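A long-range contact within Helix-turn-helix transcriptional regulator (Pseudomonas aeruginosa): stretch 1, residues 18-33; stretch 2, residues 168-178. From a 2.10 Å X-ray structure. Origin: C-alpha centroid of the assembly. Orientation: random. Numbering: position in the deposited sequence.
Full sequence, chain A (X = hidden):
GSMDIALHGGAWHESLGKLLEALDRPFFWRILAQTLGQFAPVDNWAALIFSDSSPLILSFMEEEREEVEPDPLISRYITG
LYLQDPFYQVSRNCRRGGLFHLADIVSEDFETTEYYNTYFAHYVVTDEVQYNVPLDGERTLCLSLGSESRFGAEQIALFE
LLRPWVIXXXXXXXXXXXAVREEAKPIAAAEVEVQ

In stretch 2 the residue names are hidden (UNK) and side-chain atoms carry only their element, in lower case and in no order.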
# COMPACT_ATOMS: atom_id res chain seq x y z
N LYS A 18 2.77 -7.31 -5.31
CA LYS A 18 1.58 -7.78 -6.02
C LYS A 18 0.29 -7.35 -5.31
O LYS A 18 -0.71 -7.06 -5.96
CB LYS A 18 1.68 -9.30 -6.17
CG LYS A 18 0.40 -10.06 -6.50
CD LYS A 18 0.63 -11.58 -6.29
CE LYS A 18 -0.59 -12.41 -6.68
NZ LYS A 18 -1.32 -11.79 -7.81
N LEU A 19 0.32 -7.29 -3.98
CA LEU A 19 -0.85 -6.87 -3.22
C LEU A 19 -1.09 -5.38 -3.38
O LEU A 19 -2.22 -4.94 -3.65
CB LEU A 19 -0.63 -7.24 -1.75
CG LEU A 19 -1.68 -6.81 -0.73
CD1 LEU A 19 -3.02 -7.43 -1.10
CD2 LEU A 19 -1.21 -7.27 0.65
N LEU A 20 -0.02 -4.58 -3.25
CA LEU A 20 -0.14 -3.14 -3.43
C LEU A 20 -0.53 -2.77 -4.85
O LEU A 20 -1.24 -1.78 -5.06
CB LEU A 20 1.19 -2.46 -3.06
CG LEU A 20 1.56 -2.62 -1.58
CD1 LEU A 20 2.89 -1.95 -1.24
CD2 LEU A 20 0.42 -2.09 -0.72
N GLU A 21 -0.09 -3.54 -5.82
CA GLU A 21 -0.42 -3.28 -7.20
C GLU A 21 -1.91 -3.51 -7.49
O GLU A 21 -2.49 -2.89 -8.33
CB GLU A 21 0.47 -4.14 -8.08
CG GLU A 21 0.38 -3.90 -9.54
CD GLU A 21 0.88 -2.53 -9.94
OE1 GLU A 21 0.22 -1.89 -10.76
OE2 GLU A 21 1.91 -2.09 -9.42
N ALA A 22 -2.52 -4.42 -6.74
CA ALA A 22 -3.92 -4.79 -6.88
C ALA A 22 -4.86 -3.81 -6.20
O ALA A 22 -6.08 -3.97 -6.31
CB ALA A 22 -4.15 -6.19 -6.31
N LEU A 23 -4.33 -2.79 -5.52
CA LEU A 23 -5.14 -1.93 -4.67
C LEU A 23 -6.26 -1.24 -5.44
O LEU A 23 -7.30 -0.93 -4.86
CB LEU A 23 -4.24 -0.91 -3.97
CG LEU A 23 -4.84 0.01 -2.89
CD1 LEU A 23 -5.55 -0.76 -1.77
CD2 LEU A 23 -3.74 0.90 -2.28
N ASP A 24 -6.08 -1.01 -6.74
CA ASP A 24 -7.10 -0.36 -7.56
C ASP A 24 -7.71 -1.32 -8.57
O ASP A 24 -8.26 -0.88 -9.58
CB ASP A 24 -6.51 0.86 -8.28
CG ASP A 24 -5.45 0.49 -9.31
OD1 ASP A 24 -5.06 -0.70 -9.40
OD2 ASP A 24 -4.99 1.41 -10.02
N ARG A 25 -7.63 -2.61 -8.32
CA ARG A 25 -8.09 -3.62 -9.25
C ARG A 25 -9.24 -4.41 -8.63
O ARG A 25 -9.38 -4.46 -7.40
CB ARG A 25 -6.94 -4.57 -9.63
CG ARG A 25 -5.71 -3.84 -10.21
CD ARG A 25 -6.06 -3.09 -11.52
NE ARG A 25 -6.62 -3.99 -12.54
CZ ARG A 25 -5.90 -4.84 -13.28
NH1 ARG A 25 -4.59 -4.91 -13.11
NH2 ARG A 25 -6.49 -5.62 -14.18
N PRO A 26 -10.11 -5.01 -9.46
CA PRO A 26 -11.28 -5.72 -8.92
C PRO A 26 -10.93 -6.86 -7.99
O PRO A 26 -11.70 -7.16 -7.06
CB PRO A 26 -11.99 -6.24 -10.18
CG PRO A 26 -11.53 -5.34 -11.28
CD PRO A 26 -10.12 -4.95 -10.94
N PHE A 27 -9.80 -7.53 -8.22
CA PHE A 27 -9.41 -8.71 -7.47
C PHE A 27 -8.60 -8.40 -6.22
O PHE A 27 -7.93 -9.30 -5.69
CB PHE A 27 -8.60 -9.65 -8.38
CG PHE A 27 -7.59 -8.94 -9.24
CD1 PHE A 27 -6.28 -8.77 -8.80
CD2 PHE A 27 -7.94 -8.41 -10.47
CE1 PHE A 27 -5.34 -8.11 -9.58
CE2 PHE A 27 -7.02 -7.74 -11.26
CZ PHE A 27 -5.71 -7.60 -10.81
N PHE A 28 -8.63 -7.16 -5.73
CA PHE A 28 -7.81 -6.79 -4.57
C PHE A 28 -8.12 -7.67 -3.36
O PHE A 28 -7.20 -8.19 -2.72
CB PHE A 28 -8.01 -5.32 -4.21
CG PHE A 28 -7.49 -4.98 -2.83
CD1 PHE A 28 -6.12 -4.79 -2.62
CD2 PHE A 28 -8.36 -4.87 -1.75
CE1 PHE A 28 -5.63 -4.49 -1.36
CE2 PHE A 28 -7.87 -4.57 -0.47
CZ PHE A 28 -6.50 -4.38 -0.28
N TRP A 29 -9.40 -7.83 -3.01
CA TRP A 29 -9.73 -8.58 -1.80
C TRP A 29 -9.31 -10.04 -1.92
O TRP A 29 -8.88 -10.64 -0.93
CB TRP A 29 -11.23 -8.47 -1.49
CG TRP A 29 -11.62 -7.09 -1.12
CD1 TRP A 29 -12.31 -6.21 -1.88
CD2 TRP A 29 -11.28 -6.39 0.09
NE1 TRP A 29 -12.47 -5.02 -1.22
CE2 TRP A 29 -11.84 -5.11 0.00
CE3 TRP A 29 -10.59 -6.75 1.26
CZ2 TRP A 29 -11.71 -4.16 1.02
CZ3 TRP A 29 -10.46 -5.81 2.27
CH2 TRP A 29 -11.02 -4.53 2.14
N ARG A 30 -9.45 -10.62 -3.11
CA ARG A 30 -8.95 -11.98 -3.31
C ARG A 30 -7.45 -12.06 -3.04
O ARG A 30 -6.98 -13.01 -2.40
CB ARG A 30 -9.26 -12.48 -4.73
CG ARG A 30 -8.81 -13.94 -4.95
CD ARG A 30 -9.10 -14.48 -6.36
NE ARG A 30 -8.56 -13.63 -7.42
CZ ARG A 30 -7.34 -13.75 -7.94
NH1 ARG A 30 -6.50 -14.68 -7.50
NH2 ARG A 30 -6.95 -12.92 -8.91
N ILE A 31 -6.68 -11.06 -3.50
CA ILE A 31 -5.23 -11.11 -3.29
C ILE A 31 -4.89 -10.90 -1.82
O ILE A 31 -3.97 -11.53 -1.30
CB ILE A 31 -4.52 -10.08 -4.19
CG1 ILE A 31 -4.84 -10.34 -5.67
CG2 ILE A 31 -2.98 -10.14 -3.95
CD1 ILE A 31 -4.54 -11.76 -6.10
N LEU A 32 -5.62 -10.02 -1.14
CA LEU A 32 -5.38 -9.83 0.29
C LEU A 32 -5.67 -11.11 1.08
O LEU A 32 -4.85 -11.55 1.90
CB LEU A 32 -6.22 -8.65 0.80
CG LEU A 32 -6.17 -8.39 2.32
CD1 LEU A 32 -4.73 -8.31 2.84
CD2 LEU A 32 -6.92 -7.11 2.65
N ALA A 33 -6.82 -11.74 0.82
CA ALA A 33 -7.14 -12.98 1.51
C ALA A 33 -6.13 -14.08 1.20
O ALA A 33 -5.78 -14.88 2.07
CB ALA A 33 -8.55 -13.44 1.13
N UNK A 168 -4.36 -0.65 7.41
CA UNK A 168 -3.98 0.52 6.62
C UNK A 168 -4.35 0.33 5.16
O UNK A 168 -4.92 1.22 4.52
c UNK A 168 -2.47 0.79 6.76
N UNK A 169 -4.04 -0.85 4.63
CA UNK A 169 -4.40 -1.19 3.25
C UNK A 169 -5.91 -1.15 3.05
O UNK A 169 -6.40 -0.62 2.05
c UNK A 169 -2.93 -4.39 1.58
c UNK A 169 -3.88 -2.59 2.93
c UNK A 169 -3.02 -2.06 0.64
c UNK A 169 -2.82 -2.90 1.89
N UNK A 170 -6.66 -1.80 3.95
CA UNK A 170 -8.11 -1.84 3.82
C UNK A 170 -8.69 -0.44 3.73
O UNK A 170 -9.51 -0.14 2.86
c UNK A 170 -10.70 -4.50 6.39
s UNK A 170 -8.93 -4.93 6.49
c UNK A 170 -8.38 -4.09 5.00
c UNK A 170 -8.73 -2.60 5.00
N UNK A 171 -8.24 0.45 4.62
CA UNK A 171 -8.73 1.82 4.62
C UNK A 171 -8.43 2.51 3.29
O UNK A 171 -9.29 3.20 2.73
c UNK A 171 -8.57 4.04 5.95
c UNK A 171 -8.11 2.59 5.80
c UNK A 171 -10.54 5.46 6.67
n UNK A 171 -10.54 5.36 8.17
c UNK A 171 -10.09 4.16 6.01
N UNK A 172 -7.23 2.29 2.75
CA UNK A 172 -6.88 2.92 1.48
C UNK A 172 -7.67 2.33 0.32
O UNK A 172 -8.01 3.04 -0.63
c UNK A 172 -4.19 6.04 3.01
n UNK A 172 -4.80 6.12 4.37
c UNK A 172 -5.37 2.81 1.23
c UNK A 172 -4.97 5.14 2.06
c UNK A 172 -4.54 3.68 2.18
N UNK A 173 -8.03 1.04 0.41
CA UNK A 173 -8.80 0.44 -0.67
C UNK A 173 -10.15 1.14 -0.89
O UNK A 173 -10.66 1.12 -2.01
n UNK A 173 -11.61 -3.55 -5.36
c UNK A 173 -8.98 -1.06 -0.40
n UNK A 173 -9.52 -2.61 -5.47
c UNK A 173 -9.72 -1.75 -2.76
c UNK A 173 -10.62 -2.87 -4.78
n UNK A 173 -10.74 -2.48 -3.51
c UNK A 173 -10.02 -1.77 -1.26
N UNK A 174 -10.69 1.82 0.13
CA UNK A 174 -12.00 2.49 -0.00
C UNK A 174 -12.00 3.50 -1.15
O UNK A 174 -13.02 3.67 -1.83
c UNK A 174 -13.55 4.15 1.10
c UNK A 174 -12.77 2.13 2.36
c UNK A 174 -13.68 1.08 1.81
c UNK A 174 -12.39 3.17 1.32
N UNK A 175 -10.89 4.16 -1.38
CA UNK A 175 -10.77 5.10 -2.47
C UNK A 175 -10.99 4.51 -3.82
O UNK A 175 -11.34 5.20 -4.72
n UNK A 175 -8.74 7.37 0.77
c UNK A 175 -8.54 6.31 -0.08
c UNK A 175 -9.42 5.77 -2.43
c UNK A 175 -9.22 6.57 -1.21
c UNK A 175 -9.51 8.25 0.17
n UNK A 175 -9.82 7.79 -1.02
N UNK A 176 -10.78 3.22 -3.95
CA UNK A 176 -10.97 2.58 -5.21
C UNK A 176 -12.22 1.74 -5.25
O UNK A 176 -12.39 0.98 -6.15
c UNK A 176 -8.11 3.36 -6.52
c UNK A 176 -7.67 2.43 -4.42
c UNK A 176 -9.76 1.76 -5.57
c UNK A 176 -8.48 2.53 -5.50
c UNK A 176 -6.18 3.95 -5.38
c UNK A 176 -6.52 3.13 -4.36
c UNK A 176 -6.98 4.06 -6.45
N UNK A 177 -13.08 1.89 -4.26
CA UNK A 177 -14.38 1.24 -4.30
C UNK A 177 -15.45 2.20 -4.76
O UNK A 177 -15.64 3.27 -4.24
c UNK A 177 -14.11 -1.81 -2.80
o UNK A 177 -15.09 -2.03 -3.47
c UNK A 177 -14.76 0.58 -2.97
o UNK A 177 -13.36 -2.68 -2.41
c UNK A 177 -13.78 -0.40 -2.46
N UNK A 178 -16.14 1.78 -5.78
CA UNK A 178 -16.99 2.62 -6.56
C UNK A 178 -18.37 2.61 -5.97
O UNK A 178 -19.08 3.59 -6.04
o UNK A 178 -17.67 -0.32 -8.10
c UNK A 178 -17.05 1.95 -7.89
c UNK A 178 -16.77 0.47 -7.76
o UNK A 178 -15.68 0.11 -7.28

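Position 168 carries a single side-chain carbon and lies out of reach of stretch 1; one carbon and nothing more makes it Ala168, a small residue in a buried turn of helix. Position 169 has four carbons forked at the second, pointing toward stretch 1 and surrounded there by Leu19, Leu20, Leu23, Phe28 and Leu32. That fork identifies Leu169. Its CD1 lies 3.5 Å from CD2 of Leu19 and 4.0 Å from CE1 of Phe28, at the edge of that ring, while its CD2 lies 3.7 Å from CD2 of Leu20 and 3.7 Å from CD1 of Leu23. A branched, wholly apolar side chain suits such neighbours.

Position 170 shows an unbranched chain of two carbons, a sulfur and a final carbon, beside Trp29 and Leu32. The sulfur settles it as Met170, a long apolar chain that fits beside both. Its CG packs 3.8 Å from CZ3 of Trp29, at the edge of the indole, and 4.1 Å from CD2 of Leu32.

Positions 171 and 172 each have four carbons in a row ending in nitrogen. The first points away from stretch 1 and touches nothing there: Lys171, partly exposed, as a charged chain can readily be. The second grazes Leu23 near its base, with CB 4.3 Å from CD2 of Leu23, and its end leads away: Lys172, whose NZ is hydrogen-bonded elsewhere in the structure.

Position 173 has three carbons, a nitrogen, and a carbon bearing two more nitrogens, aimed at the loop of stretch 1. This guanidinium marks Arg173. NH1 of Arg173 donates to O of Leu23 at 2.9 Å and to O of Arg25 at 2.7 Å; NH2 of Arg173 adds a weak bond to O of Arg25 at 3.2 Å. CB of Phe28 covers one face of the group, 3.3 Å from NH1 of Arg173.

Position 174 has four carbons forked at the first, one arm two carbons long, and makes no contact with stretch 1: Ile174, partly exposed, of which this contact asks little. Position 175 holds a five-membered ring of three carbons and two nitrogens beyond one carbon, also free of stretch 1: His175, whose polar ring tolerates its exposure.

Position 176 bears one carbon and a six-carbon ring, directed at Leu23 and Asp24. It is Phe176, offering a flat apolar face. CB of Asp24 sits over it, 3.8 Å from the ring centroid, in a CH-pi contact, and CG of Leu23 lies 3.8 Å from CE2 of Phe176.

Position 177 has three carbons, the third with two oxygens, one close to the Trp29 indole nitrogen. It is Glu177: OE2 accepts from NE1 of Trp29 at 2.8 Å and forms a salt bridge with NE of Arg173, also 2.8 Å. Position 178, two carbons with two oxygens on the second, is Asp178, poorly ordered and out of reach, its charge suited to solvent.

The contact joins an apolar cluster around Leu169 to a polar centre at Arg173. Its guanidinium ties down loop carbonyls, while Glu177 balances its charge and holds Trp29.

Stretch 2 (168-178) ALMKKRIHFED
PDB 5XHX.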